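Local coordinates for EccC5 (Mycobacterium xenopi RIVM700367, PDB 7B9F), which forms part of the hexameric ESX-5 type VII secretion pore and, as an FtsK/SpoIIIE-family protein, probably supplies the ATPase activity that drives export, at residues M125-R130 / V206-M212; E150-D154 / T318-H322; M169-E173 / R379-T383; L215-P219 / R304-T308; T288-E292 / D331-E335. All blocks are in the same frame, centred on the assembly; numbering follows the deposited sequence.

In the fold
From the N terminus, helix 97-132 opens interaction 1 at 125-130, followed by the starts of interactions 2 (150-154) and 3 (169-173). Interaction 1 closes first, at 206-212, so it crosses both; it brings the helix end onto edge strand 209-214 and touches interaction 3 through neighbouring strand 162-170. Interaction 4 spans 215-219 to 304-308, enclosed by both interactions 2 and 3. Interaction 5 opens at 288-292 and crosses interactions 4 and 2; interaction 2 closes at 318-322, crossing interaction 3, and interaction 5 at 331-335, within the span of interaction 3, which ends last at 379-383. R379 and E218 join interactions 3 and 4 by a salt bridge; H322 packs on L215 and L216, linking 2 and 4.

Interaction 1. Residues M125-R130 / V206-M212; sequences MDANYR and VYNLPKM
This is helix-on-strand packing at the edge of the mixed sheet, combined with a G1 beta bulge: N208 and L209 both face G168 of strand 162-170, and N208 takes the left-handed conformation (phi/psi 60/58) before the chain enters strand 209-212. Helix 125-130 and that strand approach to 8.2 Å between axes, crossing at 49°; the register is set by D126 CA to L209 CA at 6.5 Å and Y129 CA to P210 CA at 6.8 Å. M125, extended (t, t), places CE 3.6 Å from L209 CD1 and 3.7 Å from V206 CG2. One turn on, Y129 (m) rests CB 4.1 Å from P210 CD, and M212 makes a Met-aromatic contact, with SD 5.2 Å from the ring centroid and CE over one ring face. Polar closure falls to R130 (m, t, t): its guanidinium has P210 CD over one face, and it forms a very short salt bridge from NH1 to D126 OD1 (2.3 Å). An EccD5 subunit also meets this corner, its E109 pairing with R130. The bulge carbonyl N208 O accepts from R130 NH2 at 2.7 Å (163°) and, weakly, from R130 NH1 at 3.2 Å.

Interaction 2. Residues E150-D154 / T318-H322; sequences ERQPD and TPTPH
Two surface loops meet, with P153 CA and T318 CA 6.3 Å apart as the nearest backbone pair and 254 Å² buried in total. E150 is extended (phi/psi -123/140) and leads into R151, which turns helical (-64/-39) and contributes the largest area, 103 Å². With chi1 and chi2 both t, its side chain reaches along the second loop: NE lies 2.8 Å and NH2 2.9 Å from T318 O, both weak hydrogen bonds at angles near 119°, while T320 CG2 sits over one guanidinium face, 3.3 Å from R151 NH2. The backbone of R151 takes part as well, since T318 OG1 (chi1 m) donates to R151 O at 3.2 Å. Q152 points away. P153 follows, its CG 3.3 Å from T318 OG1, and D154 N bonds back to Q152 O at 2.6 Å. The second loop leads directly into strand 322-328 of the central sheet. The phi/psi of P153 (-74/52) and that three-residue bond make the first loop's bend an inverse gamma turn.

Interaction 3. Residues M169-E173 / R379-T383; sequences MTRPE and RDRDT
A loop between strands 373-376 and 392-397 meets the end of strand 162-170 and the residues after it; T170 CA and R381 CA, 7.3 Å apart, fix the register. R379 points its guanidinium elsewhere, to a salt bridge with E218. D380 (chi1 t) does two jobs: OD2 accepts from T383 N at 2.8 Å and T383 OG1 at 2.6 Å, folding the loop, while OD1 takes a weak, charged hydrogen bond from R171 NH2 at 3.3 Å. R381, with 122 Å² covered, is the centre of the contact. Its t, t, p side chain runs toward the strand, CD 3.7 Å from T170 OG1; NH1 donates weakly to R171 O (3.1 Å), and NH2 forms a salt bridge with E173 OE2 (2.7 Å). R171 and R381 lie over each other's guanidinium faces, R171 NH1 only 3.3 Å from R381 NH2, an approach of like charges offset by the surrounding carboxylates. D382 supplies part of that compensation: OD1 accepts from R381 NE at 3.0 Å and NH2 at 3.2 Å, and OD2 from R171 NH2 at 3.3 Å, weakly. M125 and Y129 of helix 97-132 also pack on R381. The whole is a five-residue salt-bridge network, R171, E173, D380, R381 and D382, built on a loop folded by an Asx motif at D380.

Interaction 4. Residues L215-P219 / R304-T308; sequences LLVEP and RGSFT
Backbone pairing comes first: F307 N donates to L216 O at 3.2 Å with an N-H...O angle of 154°, the single hydrogen bond between the segments. V217 CA and S306 CA, 5.0 Å apart, are the nearest backbone pair. Farther along, P219 CA and R304 CA are 7.1 Å apart. In 215-219, residues L215 to V217 are roughly helical (psi -18, -3 and -11) before E218 and its psi of 147 straighten the chain. Close polar approach is the second element. R304 (p, t, m), with 96 Å² covered, lays its guanidinium against this bend, NH2 2.8 Å from L216 O and NH1 2.5 Å from E218 O; the angles are too poor for hydrogen bonds, so these are close contacts only. Apolar packing is third: L216 CB lies 3.8 Å from F307 CB with L216 CD1 over one face of the phenyl ring, and P219 CB is 3.7 Å from R304 CD. The carboxylate of E218 instead pairs with R379 and R363. The arrangement is loop-to-loop packing at the entry to strand 220-224, in the parallel part of a sheet consistent with a P-loop-NTPase-like alpha/beta fold.

Interaction 5. Residues T288-E292 / D331-E335; sequences TSVRE and DPQWE
V290, with 100 Å² covered, is the central residue, its side chain meeting D331, Q333 and W334. It starts a helical bend in 288-292 (V290 phi/psi -69/-28), and its chi1 near +60° sets the two methyls on separate tasks. CG2 lies over a face of the W334 six-membered ring, 4.0 Å from the centroid and 14° off the normal, a CH-pi contact in which the nearest ring atom, W334 CZ3, is 3.9 Å from V290 CG2. The other methyl, V290 CG1, stands 3.7 Å from Q333 CB and 3.3 Å from D331 OD2. Q333 (chi1 t), covered by 49 Å², is the nearest backbone partner, its CA 7.1 Å from V290 CA, and OE1 approaches R291 CB to 4.2 Å. W334 (m) brings its indole round although its CA-to-CB bond points sideways; it also stacks edge-to-face with W357. D331 shapes the receiving loop: OD1 accepts from Q333 N at 3.2 Å, and W334 N bonds weakly to D331 O at 3.4 Å. The loops follow strands 282-287 and 322-328, either side of strand 250-256 in the parallel part of the sheet, and the receiving one is an Asx turn within a type I beta turn ahead of helix 334-337.

Interaction 1. Residues M125-R130 / V206-M212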
# COMPACT_ATOMS: atom_id res chain seq x y z
N MET C 125 -6.55 13.13 -28.26
CA MET C 125 -5.71 12.53 -29.29
C MET C 125 -5.06 11.24 -28.80
O MET C 125 -4.88 10.29 -29.57
CB MET C 125 -4.69 13.55 -29.79
CG MET C 125 -3.80 13.06 -30.90
SD MET C 125 -2.67 14.35 -31.43
CE MET C 125 -1.57 14.42 -30.04
N ASP C 126 -4.72 11.18 -27.51
CA ASP C 126 -4.23 9.95 -26.90
C ASP C 126 -5.25 8.83 -27.00
O ASP C 126 -4.91 7.71 -27.38
CB ASP C 126 -3.90 10.21 -25.43
CG ASP C 126 -3.35 8.99 -24.73
OD1 ASP C 126 -2.89 8.06 -25.40
OD2 ASP C 126 -3.40 8.95 -23.48
N ALA C 127 -6.49 9.11 -26.61
CA ALA C 127 -7.54 8.11 -26.69
C ALA C 127 -7.74 7.66 -28.12
O ALA C 127 -7.95 6.47 -28.37
CB ALA C 127 -8.84 8.64 -26.10
N ASN C 128 -7.63 8.59 -29.07
CA ASN C 128 -7.79 8.22 -30.47
C ASN C 128 -6.70 7.25 -30.92
O ASN C 128 -6.99 6.17 -31.43
CB ASN C 128 -7.79 9.46 -31.34
CG ASN C 128 -7.89 9.13 -32.80
OD1 ASN C 128 -8.91 8.63 -33.25
ND2 ASN C 128 -6.83 9.39 -33.54
N TYR C 129 -5.44 7.61 -30.69
CA TYR C 129 -4.35 6.74 -31.14
C TYR C 129 -4.37 5.39 -30.46
O TYR C 129 -4.20 4.36 -31.12
CB TYR C 129 -2.99 7.41 -30.93
CG TYR C 129 -2.67 8.43 -31.97
CD1 TYR C 129 -3.37 8.47 -33.16
CD2 TYR C 129 -1.64 9.33 -31.79
CE1 TYR C 129 -3.08 9.39 -34.12
CE2 TYR C 129 -1.34 10.26 -32.75
CZ TYR C 129 -2.07 10.28 -33.91
OH TYR C 129 -1.78 11.20 -34.88
N ARG C 130 -4.61 5.35 -29.15
CA ARG C 130 -4.57 4.05 -28.50
C ARG C 130 -5.84 3.25 -28.74
O ARG C 130 -5.85 2.04 -28.51
CB ARG C 130 -4.30 4.20 -27.02
CG ARG C 130 -2.91 4.71 -26.81
CD ARG C 130 -2.46 4.63 -25.39
NE ARG C 130 -1.02 4.66 -25.37
CZ ARG C 130 -0.33 5.76 -25.16
NH1 ARG C 130 -0.96 6.90 -24.92
NH2 ARG C 130 0.99 5.74 -25.18
N VAL C 206 3.39 16.16 -27.39
CA VAL C 206 2.69 15.28 -26.47
C VAL C 206 3.57 14.07 -26.23
O VAL C 206 4.12 13.50 -27.18
CB VAL C 206 1.33 14.85 -27.03
CG1 VAL C 206 0.52 14.20 -25.95
CG2 VAL C 206 0.61 16.04 -27.54
N TYR C 207 3.71 13.68 -24.97
CA TYR C 207 4.70 12.69 -24.60
C TYR C 207 4.02 11.34 -24.42
O TYR C 207 2.88 11.27 -23.96
CB TYR C 207 5.41 13.09 -23.32
CG TYR C 207 6.49 14.10 -23.54
CD1 TYR C 207 7.80 13.73 -23.71
CD2 TYR C 207 6.20 15.45 -23.49
CE1 TYR C 207 8.79 14.66 -23.90
CE2 TYR C 207 7.18 16.39 -23.66
CZ TYR C 207 8.47 15.99 -23.87
OH TYR C 207 9.46 16.93 -24.05
N ASN C 208 4.73 10.28 -24.79
CA ASN C 208 4.30 8.89 -24.65
C ASN C 208 3.00 8.65 -25.42
O ASN C 208 1.98 8.26 -24.87
CB ASN C 208 4.15 8.51 -23.17
CG ASN C 208 4.00 7.02 -22.94
OD1 ASN C 208 3.67 6.26 -23.84
ND2 ASN C 208 4.25 6.60 -21.71
N LEU C 209 3.06 8.91 -26.70
CA LEU C 209 2.03 8.49 -27.61
C LEU C 209 2.60 7.49 -28.60
O LEU C 209 3.82 7.48 -28.83
CB LEU C 209 1.43 9.67 -28.37
CG LEU C 209 0.54 10.58 -27.54
CD1 LEU C 209 -0.18 11.49 -28.47
CD2 LEU C 209 -0.44 9.77 -26.76
N PRO C 210 1.78 6.61 -29.17
CA PRO C 210 2.29 5.63 -30.13
C PRO C 210 2.93 6.28 -31.34
O PRO C 210 2.39 7.21 -31.92
CB PRO C 210 1.04 4.85 -30.52
CG PRO C 210 0.18 4.96 -29.37
CD PRO C 210 0.37 6.33 -28.84
N LYS C 211 4.09 5.76 -31.72
CA LYS C 211 4.77 6.18 -32.92
C LYS C 211 4.57 5.11 -33.97
O LYS C 211 4.65 3.92 -33.67
CB LYS C 211 6.25 6.41 -32.68
CG LYS C 211 6.50 7.50 -31.70
CD LYS C 211 6.01 8.81 -32.24
CE LYS C 211 6.87 9.30 -33.37
NZ LYS C 211 6.42 10.62 -33.85
N MET C 212 4.28 5.53 -35.18
CA MET C 212 3.83 4.62 -36.20
C MET C 212 4.73 4.70 -37.42
O MET C 212 5.48 5.66 -37.60
CB MET C 212 2.39 4.92 -36.58
CG MET C 212 1.37 4.40 -35.61
SD MET C 212 0.98 5.61 -34.35
CE MET C 212 0.29 6.91 -35.36

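Interaction 2. Residues E150-D154 / T318-H322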
# COMPACT_ATOMS: atom_id res chain seq x y z
N GLU C 150 -9.73 -1.45 -43.74
CA GLU C 150 -10.34 -1.56 -45.05
C GLU C 150 -9.42 -1.01 -46.12
O GLU C 150 -8.79 0.03 -45.94
CB GLU C 150 -11.68 -0.84 -45.09
CG GLU C 150 -12.75 -1.48 -44.22
CD GLU C 150 -13.19 -2.86 -44.71
OE1 GLU C 150 -13.89 -3.55 -43.95
OE2 GLU C 150 -12.89 -3.23 -45.86
N ARG C 151 -9.40 -1.71 -47.25
CA ARG C 151 -8.43 -1.46 -48.31
C ARG C 151 -8.59 -0.09 -48.94
O ARG C 151 -7.59 0.56 -49.24
CB ARG C 151 -8.59 -2.54 -49.38
CG ARG C 151 -7.67 -2.38 -50.55
CD ARG C 151 -7.54 -3.67 -51.34
NE ARG C 151 -7.40 -3.39 -52.77
CZ ARG C 151 -8.41 -3.08 -53.57
NH1 ARG C 151 -9.65 -3.04 -53.10
NH2 ARG C 151 -8.19 -2.82 -54.85
N GLN C 152 -9.83 0.36 -49.12
CA GLN C 152 -10.12 1.40 -50.11
C GLN C 152 -9.48 2.74 -49.75
O GLN C 152 -9.36 3.10 -48.58
CB GLN C 152 -11.64 1.50 -50.30
CG GLN C 152 -12.52 1.62 -49.05
CD GLN C 152 -12.34 2.90 -48.28
OE1 GLN C 152 -12.08 3.94 -48.86
NE2 GLN C 152 -12.47 2.82 -46.96
N PRO C 153 -9.04 3.51 -50.77
CA PRO C 153 -8.23 4.71 -50.51
C PRO C 153 -9.01 5.90 -49.96
O PRO C 153 -8.92 7.01 -50.49
CB PRO C 153 -7.65 5.04 -51.89
CG PRO C 153 -7.59 3.73 -52.60
CD PRO C 153 -8.84 3.01 -52.14
N ASP C 154 -9.79 5.68 -48.90
CA ASP C 154 -10.51 6.74 -48.22
C ASP C 154 -10.84 6.25 -46.82
O ASP C 154 -10.87 5.04 -46.57
CB ASP C 154 -11.78 7.13 -48.99
CG ASP C 154 -12.51 8.32 -48.39
OD1 ASP C 154 -11.90 9.06 -47.60
OD2 ASP C 154 -13.70 8.51 -48.72
N THR C 318 -5.55 1.14 -54.07
CA THR C 318 -4.67 0.31 -53.27
C THR C 318 -4.63 -1.10 -53.85
O THR C 318 -5.67 -1.64 -54.20
CB THR C 318 -5.13 0.25 -51.81
OG1 THR C 318 -5.44 1.57 -51.36
CG2 THR C 318 -4.03 -0.29 -50.93
N PRO C 319 -3.43 -1.66 -54.00
CA PRO C 319 -3.32 -3.05 -54.47
C PRO C 319 -4.00 -4.02 -53.51
O PRO C 319 -4.10 -3.77 -52.31
CB PRO C 319 -1.81 -3.28 -54.53
CG PRO C 319 -1.24 -1.92 -54.73
CD PRO C 319 -2.13 -0.99 -53.96
N THR C 320 -4.49 -5.13 -54.07
CA THR C 320 -5.41 -5.97 -53.32
C THR C 320 -4.77 -6.71 -52.12
O THR C 320 -5.16 -6.36 -51.00
CB THR C 320 -6.24 -6.80 -54.32
OG1 THR C 320 -5.43 -7.65 -55.14
CG2 THR C 320 -7.05 -5.90 -55.23
N PRO C 321 -3.81 -7.69 -52.21
CA PRO C 321 -3.04 -7.95 -50.99
C PRO C 321 -1.69 -7.25 -50.96
O PRO C 321 -0.85 -7.46 -51.85
CB PRO C 321 -2.90 -9.47 -50.96
CG PRO C 321 -2.85 -9.84 -52.32
CD PRO C 321 -3.62 -8.83 -53.12
N HIS C 322 -1.46 -6.41 -49.97
CA HIS C 322 -0.15 -5.83 -49.77
C HIS C 322 0.74 -6.86 -49.08
O HIS C 322 0.36 -7.43 -48.07
CB HIS C 322 -0.25 -4.57 -48.94
CG HIS C 322 1.00 -3.76 -48.89
ND1 HIS C 322 1.50 -3.10 -49.99
CD2 HIS C 322 1.86 -3.50 -47.88
CE1 HIS C 322 2.61 -2.47 -49.66
NE2 HIS C 322 2.85 -2.70 -48.38

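Interaction 3. Residues M169-E173 / R379-T383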
# COMPACT_ATOMS: atom_id res chain seq x y z
N MET C 169 7.27 10.99 -28.88
CA MET C 169 6.69 12.32 -28.96
C MET C 169 5.93 12.51 -30.26
O MET C 169 6.23 11.89 -31.27
CB MET C 169 7.78 13.38 -28.89
CG MET C 169 8.49 13.45 -27.60
SD MET C 169 9.71 14.77 -27.60
CE MET C 169 10.96 14.04 -28.64
N THR C 170 4.95 13.42 -30.22
CA THR C 170 4.32 13.89 -31.45
C THR C 170 3.74 15.27 -31.19
O THR C 170 3.48 15.64 -30.05
CB THR C 170 3.23 12.93 -31.94
OG1 THR C 170 2.77 13.36 -33.22
CG2 THR C 170 2.08 12.90 -30.98
N ARG C 171 3.58 16.03 -32.26
CA ARG C 171 3.04 17.36 -32.06
C ARG C 171 1.53 17.29 -31.86
O ARG C 171 0.87 16.44 -32.45
CB ARG C 171 3.39 18.28 -33.23
CG ARG C 171 2.76 17.91 -34.54
CD ARG C 171 3.03 18.97 -35.59
NE ARG C 171 2.61 18.54 -36.91
CZ ARG C 171 1.36 18.60 -37.36
NH1 ARG C 171 0.40 19.07 -36.59
NH2 ARG C 171 1.08 18.18 -38.59
N PRO C 172 0.97 18.13 -31.01
CA PRO C 172 -0.45 18.02 -30.67
C PRO C 172 -1.33 18.57 -31.79
O PRO C 172 -0.85 19.02 -32.82
CB PRO C 172 -0.57 18.87 -29.41
CG PRO C 172 0.42 19.91 -29.62
CD PRO C 172 1.59 19.24 -30.28
N GLU C 173 -2.63 18.51 -31.56
CA GLU C 173 -3.59 19.04 -32.51
C GLU C 173 -3.81 20.53 -32.35
O GLU C 173 -4.30 21.17 -33.28
CB GLU C 173 -4.92 18.31 -32.38
CG GLU C 173 -4.93 16.87 -32.89
CD GLU C 173 -4.98 16.74 -34.41
OE1 GLU C 173 -5.68 15.81 -34.88
OE2 GLU C 173 -4.35 17.52 -35.15
N ARG C 379 9.43 12.68 -39.35
CA ARG C 379 8.45 12.68 -40.42
C ARG C 379 7.24 13.50 -39.99
O ARG C 379 6.99 13.67 -38.79
CB ARG C 379 8.01 11.27 -40.78
CG ARG C 379 9.08 10.47 -41.48
CD ARG C 379 8.60 9.09 -41.80
NE ARG C 379 9.54 8.41 -42.67
CZ ARG C 379 9.44 8.39 -43.99
NH1 ARG C 379 8.43 9.00 -44.58
NH2 ARG C 379 10.34 7.76 -44.72
N ASP C 380 6.52 14.02 -40.97
CA ASP C 380 5.31 14.77 -40.67
C ASP C 380 4.25 13.84 -40.10
O ASP C 380 4.14 12.68 -40.51
CB ASP C 380 4.78 15.44 -41.93
CG ASP C 380 3.44 16.09 -41.72
OD1 ASP C 380 3.19 16.63 -40.62
OD2 ASP C 380 2.61 16.05 -42.66
N ARG C 381 3.49 14.35 -39.14
CA ARG C 381 2.46 13.53 -38.50
C ARG C 381 1.33 13.20 -39.45
O ARG C 381 0.74 12.12 -39.36
CB ARG C 381 1.94 14.25 -37.26
CG ARG C 381 0.95 13.46 -36.45
CD ARG C 381 0.16 14.39 -35.57
NE ARG C 381 -0.69 15.24 -36.37
CZ ARG C 381 -1.43 16.23 -35.88
NH1 ARG C 381 -1.41 16.48 -34.58
NH2 ARG C 381 -2.18 16.96 -36.68
N ASP C 382 1.00 14.09 -40.38
CA ASP C 382 -0.15 13.86 -41.23
C ASP C 382 0.20 13.20 -42.56
O ASP C 382 -0.54 12.33 -43.02
CB ASP C 382 -0.88 15.18 -41.50
CG ASP C 382 -1.38 15.82 -40.23
OD1 ASP C 382 -1.60 15.09 -39.24
OD2 ASP C 382 -1.57 17.06 -40.22
N THR C 383 1.30 13.60 -43.19
CA THR C 383 1.59 13.16 -44.55
C THR C 383 2.74 12.18 -44.64
O THR C 383 3.05 11.73 -45.75
CB THR C 383 1.91 14.37 -45.43
OG1 THR C 383 3.12 14.97 -44.97
CG2 THR C 383 0.79 15.38 -45.34

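Interaction 4. Residues L215-P219 / R304-T308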
# COMPACT_ATOMS: atom_id res chain seq x y z
N LEU C 215 3.49 1.62 -44.02
CA LEU C 215 4.02 0.67 -44.98
C LEU C 215 3.88 1.15 -46.41
O LEU C 215 4.56 0.63 -47.30
CB LEU C 215 3.31 -0.67 -44.83
CG LEU C 215 3.51 -1.38 -43.49
CD1 LEU C 215 3.14 -2.82 -43.64
CD2 LEU C 215 4.94 -1.25 -43.01
N LEU C 216 3.02 2.12 -46.67
CA LEU C 216 2.72 2.53 -48.03
C LEU C 216 3.60 3.66 -48.54
O LEU C 216 3.48 4.03 -49.71
CB LEU C 216 1.26 2.94 -48.14
CG LEU C 216 0.23 1.90 -47.74
CD1 LEU C 216 -1.16 2.48 -47.87
CD2 LEU C 216 0.37 0.68 -48.60
N VAL C 217 4.49 4.21 -47.72
CA VAL C 217 5.27 5.37 -48.13
C VAL C 217 6.72 5.04 -48.42
O VAL C 217 7.43 5.90 -48.97
CB VAL C 217 5.20 6.50 -47.08
CG1 VAL C 217 3.77 6.86 -46.80
CG2 VAL C 217 5.88 6.05 -45.81
N GLU C 218 7.20 3.85 -48.09
CA GLU C 218 8.60 3.56 -48.32
C GLU C 218 8.77 2.19 -48.96
O GLU C 218 7.98 1.28 -48.69
CB GLU C 218 9.40 3.61 -47.02
CG GLU C 218 9.58 5.00 -46.45
CD GLU C 218 10.44 5.91 -47.32
OE1 GLU C 218 11.20 5.41 -48.18
OE2 GLU C 218 10.36 7.13 -47.12
N PRO C 219 9.76 2.03 -49.83
CA PRO C 219 10.03 0.69 -50.38
C PRO C 219 10.45 -0.32 -49.35
O PRO C 219 10.13 -1.51 -49.50
CB PRO C 219 11.13 0.95 -51.41
CG PRO C 219 11.13 2.40 -51.64
CD PRO C 219 10.66 3.04 -50.40
N ARG C 304 7.88 0.84 -57.31
CA ARG C 304 6.71 1.32 -56.61
C ARG C 304 6.47 2.81 -56.79
O ARG C 304 7.42 3.59 -56.92
CB ARG C 304 6.81 1.03 -55.12
CG ARG C 304 7.92 1.74 -54.45
CD ARG C 304 7.85 1.32 -53.06
NE ARG C 304 6.63 1.86 -52.47
CZ ARG C 304 6.12 1.45 -51.33
NH1 ARG C 304 6.71 0.49 -50.65
NH2 ARG C 304 5.01 2.00 -50.86
N GLY C 305 5.20 3.19 -56.85
CA GLY C 305 4.80 4.56 -56.63
C GLY C 305 4.41 4.75 -55.19
O GLY C 305 3.52 4.05 -54.69
N SER C 306 5.06 5.68 -54.50
CA SER C 306 4.73 5.95 -53.10
C SER C 306 3.34 6.55 -52.98
O SER C 306 2.85 7.23 -53.88
CB SER C 306 5.76 6.89 -52.50
OG SER C 306 7.07 6.40 -52.73
N PHE C 307 2.70 6.29 -51.85
CA PHE C 307 1.32 6.70 -51.62
C PHE C 307 1.32 8.07 -50.94
O PHE C 307 1.53 8.17 -49.73
CB PHE C 307 0.60 5.67 -50.76
CG PHE C 307 -0.88 5.89 -50.62
CD1 PHE C 307 -1.38 6.66 -49.59
CD2 PHE C 307 -1.76 5.31 -51.51
CE1 PHE C 307 -2.74 6.86 -49.46
CE2 PHE C 307 -3.12 5.50 -51.38
CZ PHE C 307 -3.61 6.28 -50.36
N THR C 308 1.08 9.12 -51.72
CA THR C 308 1.06 10.48 -51.19
C THR C 308 -0.16 10.71 -50.31
O THR C 308 -0.37 11.82 -49.81
CB THR C 308 1.07 11.53 -52.31
OG1 THR C 308 -0.02 11.28 -53.21
CG2 THR C 308 2.38 11.49 -53.07

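Interaction 5. Residues T288-E292 / D331-E335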
# COMPACT_ATOMS: atom_id res chain seq x y z
N THR C 288 14.04 -20.45 -46.47
CA THR C 288 15.36 -20.42 -45.87
C THR C 288 16.40 -19.70 -46.72
O THR C 288 17.53 -19.53 -46.26
CB THR C 288 15.86 -21.84 -45.60
OG1 THR C 288 15.96 -22.54 -46.84
CG2 THR C 288 14.89 -22.56 -44.70
N SER C 289 16.05 -19.29 -47.93
CA SER C 289 16.99 -18.57 -48.77
C SER C 289 16.21 -17.76 -49.79
O SER C 289 15.08 -18.10 -50.15
CB SER C 289 17.95 -19.51 -49.49
OG SER C 289 17.30 -20.16 -50.56
N VAL C 290 16.83 -16.69 -50.28
CA VAL C 290 16.20 -15.88 -51.31
C VAL C 290 16.12 -16.65 -52.62
O VAL C 290 15.19 -16.44 -53.41
CB VAL C 290 16.95 -14.54 -51.44
CG1 VAL C 290 18.38 -14.77 -51.81
CG2 VAL C 290 16.28 -13.64 -52.45
N ARG C 291 17.05 -17.57 -52.85
CA ARG C 291 16.98 -18.38 -54.06
C ARG C 291 15.80 -19.34 -54.03
O ARG C 291 15.29 -19.71 -55.09
CB ARG C 291 18.29 -19.14 -54.23
CG ARG C 291 18.39 -19.98 -55.48
CD ARG C 291 19.72 -20.69 -55.56
NE ARG C 291 19.85 -21.62 -54.44
CZ ARG C 291 19.34 -22.85 -54.43
NH1 ARG C 291 18.65 -23.30 -55.48
NH2 ARG C 291 19.50 -23.62 -53.37
N GLU C 292 15.32 -19.70 -52.84
CA GLU C 292 14.28 -20.72 -52.66
C GLU C 292 12.92 -20.26 -53.17
O GLU C 292 12.01 -21.09 -53.30
CB GLU C 292 14.22 -21.11 -51.18
CG GLU C 292 13.27 -22.24 -50.78
CD GLU C 292 13.32 -22.57 -49.30
OE1 GLU C 292 14.07 -21.91 -48.56
OE2 GLU C 292 12.59 -23.49 -48.88
N ASP C 331 22.02 -11.97 -47.69
CA ASP C 331 22.37 -12.62 -48.93
C ASP C 331 22.65 -11.58 -49.99
O ASP C 331 21.82 -10.68 -50.21
CB ASP C 331 21.22 -13.55 -49.38
CG ASP C 331 21.66 -14.59 -50.39
OD1 ASP C 331 22.55 -14.31 -51.22
OD2 ASP C 331 21.13 -15.71 -50.34
N PRO C 332 23.79 -11.66 -50.68
CA PRO C 332 24.09 -10.70 -51.77
C PRO C 332 23.19 -10.83 -52.99
O PRO C 332 23.46 -10.17 -53.99
CB PRO C 332 25.54 -11.04 -52.13
CG PRO C 332 26.10 -11.63 -50.89
CD PRO C 332 24.99 -12.42 -50.29
N GLN C 333 22.17 -11.67 -52.96
CA GLN C 333 21.31 -11.88 -54.11
C GLN C 333 20.10 -10.95 -54.09
O GLN C 333 19.32 -10.95 -55.05
CB GLN C 333 20.88 -13.34 -54.13
CG GLN C 333 20.37 -13.87 -55.45
CD GLN C 333 20.55 -15.37 -55.55
OE1 GLN C 333 21.06 -16.00 -54.62
NE2 GLN C 333 20.16 -15.94 -56.67
N TRP C 334 19.95 -10.14 -53.04
CA TRP C 334 18.80 -9.25 -52.93
C TRP C 334 18.75 -8.21 -54.04
O TRP C 334 17.68 -7.93 -54.58
CB TRP C 334 18.78 -8.55 -51.58
CG TRP C 334 18.23 -9.35 -50.49
CD1 TRP C 334 18.86 -9.70 -49.34
CD2 TRP C 334 16.90 -9.86 -50.39
NE1 TRP C 334 18.01 -10.42 -48.54
CE2 TRP C 334 16.80 -10.53 -49.17
CE3 TRP C 334 15.79 -9.82 -51.23
CZ2 TRP C 334 15.65 -11.17 -48.77
CZ3 TRP C 334 14.64 -10.44 -50.83
CH2 TRP C 334 14.58 -11.10 -49.61
N GLU C 335 19.90 -7.64 -54.39
CA GLU C 335 19.88 -6.51 -55.32
C GLU C 335 19.44 -6.90 -56.72
O GLU C 335 19.17 -6.01 -57.53
CB GLU C 335 21.25 -5.84 -55.39
CG GLU C 335 22.35 -6.67 -56.00
CD GLU C 335 23.28 -7.26 -54.95
OE1 GLU C 335 22.96 -7.17 -53.75
OE2 GLU C 335 24.34 -7.79 -55.34